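Local coordinates for protein kappa-carrageenase (Zobellia galactanivorans, PDB 5OCR) that probably hydrolyses the marine polysaccharide kappa-carrageenan, and is represented here by the glycoside hydrolase family 16 domain of a longer protein, at residues L164-V168 and K227-R231. Sequence-based numbering, arbitrary orientation. Where two conformers were deposited one is given.
Sequences LHAVV and KYWHR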
loop_
_atom_site.group_PDB
_atom_site.type_symbol
_atom_site.label_atom_id
_atom_site.label_comp_id
_atom_site.label_asym_id
_atom_site.label_seq_id
_atom_site.Cartn_x
_atom_site.Cartn_y
_atom_site.Cartn_z
ATOM N N LEU A 164 -4.470 -3.428 -9.226
ATOM C CA LEU A 164 -3.487 -2.729 -10.056
ATOM C C LEU A 164 -4.025 -1.377 -10.506
ATOM O O LEU A 164 -5.217 -1.242 -10.772
ATOM C CB LEU A 164 -3.288 -3.482 -11.362
ATOM C CG LEU A 164 -2.674 -4.877 -11.141
ATOM C CD1 LEU A 164 -2.800 -5.760 -12.396
ATOM C CD2 LEU A 164 -1.288 -4.848 -10.573
ATOM N N HIS A 165 -3.126 -0.402 -10.670
ATOM C CA HIS A 165 -3.560 0.952 -11.105
ATOM C C HIS A 165 -2.519 1.392 -12.108
ATOM O O HIS A 165 -1.347 1.075 -11.980
ATOM C CB HIS A 165 -3.533 1.977 -9.978
ATOM C CG HIS A 165 -4.417 1.655 -8.815
ATOM N ND1 HIS A 165 -5.620 2.295 -8.606
ATOM C CD2 HIS A 165 -4.263 0.730 -7.778
ATOM C CE1 HIS A 165 -6.189 1.795 -7.488
ATOM N NE2 HIS A 165 -5.341 0.841 -6.978
ATOM N N ALA A 166 -2.969 2.096 -13.145
ATOM C CA ALA A 166 -1.995 2.746 -14.040
ATOM C C ALA A 166 -2.527 4.037 -14.640
ATOM O O ALA A 166 -3.681 4.295 -14.648
ATOM C CB ALA A 166 -1.640 1.806 -15.203
ATOM N N VAL A 167 -1.617 4.843 -15.218
ATOM C CA VAL A 167 -2.070 5.921 -16.107
ATOM C C VAL A 167 -1.386 5.605 -17.424
ATOM O O VAL A 167 -0.221 5.211 -17.414
ATOM C CB VAL A 167 -1.473 7.262 -15.602
ATOM C CG1 VAL A 167 -1.764 8.438 -16.589
ATOM C CG2 VAL A 167 -2.088 7.579 -14.231
ATOM N N VAL A 168 -2.140 5.709 -18.522
ATOM C CA VAL A 168 -1.639 5.362 -19.869
ATOM C C VAL A 168 -1.797 6.602 -20.720
ATOM O O VAL A 168 -2.846 7.277 -20.607
ATOM C CB VAL A 168 -2.449 4.185 -20.397
ATOM C CG1 VAL A 168 -2.064 3.880 -21.864
ATOM C CG2 VAL A 168 -2.080 2.994 -19.540
ATOM N N LYS A 227 -0.032 -6.052 -18.121
ATOM C CA LYS A 227 -0.248 -5.237 -19.302
ATOM C C LYS A 227 0.595 -3.989 -19.254
ATOM O O LYS A 227 1.246 -3.656 -20.242
ATOM C CB LYS A 227 -1.731 -4.849 -19.409
ATOM C CG LYS A 227 -2.121 -4.297 -20.726
ATOM C CD LYS A 227 -3.655 -4.530 -20.803
ATOM C CE LYS A 227 -4.241 -3.736 -21.922
ATOM N NZ LYS A 227 -5.694 -4.035 -21.747
ATOM N N TYR A 228 0.557 -3.295 -18.124
ATOM C CA TYR A 228 1.130 -1.931 -18.068
ATOM C C TYR A 228 2.276 -1.791 -17.109
ATOM O O TYR A 228 2.929 -0.771 -17.142
ATOM C CB TYR A 228 0.037 -0.968 -17.656
ATOM C CG TYR A 228 -1.077 -0.851 -18.650
ATOM C CD1 TYR A 228 -0.814 -0.561 -19.995
ATOM C CD2 TYR A 228 -2.416 -1.002 -18.236
ATOM C CE1 TYR A 228 -1.886 -0.427 -20.920
ATOM C CE2 TYR A 228 -3.464 -0.871 -19.126
ATOM C CZ TYR A 228 -3.206 -0.636 -20.462
ATOM O OH TYR A 228 -4.295 -0.510 -21.331
ATOM N N TRP A 229 2.500 -2.791 -16.234
ATOM C CA TRP A 229 3.306 -2.665 -15.019
ATOM C C TRP A 229 4.748 -3.055 -15.233
ATOM O O TRP A 229 5.276 -4.057 -14.652
ATOM C CB TRP A 229 2.617 -3.440 -13.853
ATOM C CG TRP A 229 1.278 -2.833 -13.668
ATOM C CD1 TRP A 229 0.980 -1.717 -12.880
ATOM C CD2 TRP A 229 0.022 -3.221 -14.324
ATOM N NE1 TRP A 229 -0.347 -1.378 -13.013
ATOM C CE2 TRP A 229 -0.970 -2.236 -13.916
ATOM C CE3 TRP A 229 -0.359 -4.254 -15.237
ATOM C CZ2 TRP A 229 -2.322 -2.300 -14.405
ATOM C CZ3 TRP A 229 -1.712 -4.290 -15.727
ATOM C CH2 TRP A 229 -2.631 -3.347 -15.301
ATOM N N HIS A 230 5.380 -2.254 -16.107
ATOM C CA HIS A 230 6.726 -2.498 -16.536
ATOM C C HIS A 230 7.601 -1.343 -16.220
ATOM O O HIS A 230 8.671 -1.244 -16.844
ATOM C CB HIS A 230 6.800 -2.818 -18.043
ATOM C CG HIS A 230 5.844 -3.939 -18.457
ATOM N ND1 HIS A 230 6.144 -5.222 -18.264
ATOM C CD2 HIS A 230 4.573 -3.916 -19.032
ATOM C CE1 HIS A 230 5.158 -6.009 -18.730
ATOM N NE2 HIS A 230 4.176 -5.217 -19.160
ATOM N N ARG A 231 7.194 -0.423 -15.353
ATOM C CA ARG A 231 8.062 0.735 -15.034
ATOM C C ARG A 231 8.782 0.444 -13.692
ATOM O O ARG A 231 8.301 -0.357 -12.900
ATOM C CB ARG A 231 7.191 1.988 -14.877
ATOM C CG ARG A 231 6.511 2.418 -16.185
ATOM C CD ARG A 231 5.624 3.638 -15.955
ATOM N NE ARG A 231 6.201 4.669 -15.130
ATOM C CZ ARG A 231 7.023 5.610 -15.590
ATOM N NH1 ARG A 231 7.347 5.631 -16.871
ATOM N NH2 ARG A 231 7.486 6.546 -14.776
#
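Start with the one hydrogen bond between these segments: the indole NE1 of Trp-229 donates a hydrogen bond to the backbone O of His-165, 2.8 Å away and nearly straight at 163°. The carbonyl meets the ring at its edge, close to the ring plane, and Leu-164 covers one face. Two CH-pi contacts follow. Leu-164 CD1 sits over the six-membered ring of Trp-229, 3.8 Å from its centroid, while Val-168 CG2 covers a face of the Tyr-228 ring, 3.7 Å from that centroid. Leu-164, Ala-166 and Val-168 share one side of an extended strand, as the alternation of beta residues requires, and all three point toward the loop. That strand, 159-170, belongs to the curved beta-jellyroll of the GH16 domain; 227-231 lies in the loop between strands 219-225 and 233-241, with Trp-229 at the centre of an inverse gamma turn. Apolar packing fills the middle: Ala-166 CB lies 4.1 Å from Tyr-228 CB and 4.2 Å from Trp-229 CZ2, and Leu-164 CB comes to 3.4 Å from Trp-229 CZ2. Ile-212 of strand 211-216 touches both Leu-164 and Trp-229, extending this apolar cluster. On the other side of the strand, the CA-to-CB bond of His-165 points away from the loop, and its NE2 makes a weak hydrogen bond to Asp-140 OD2.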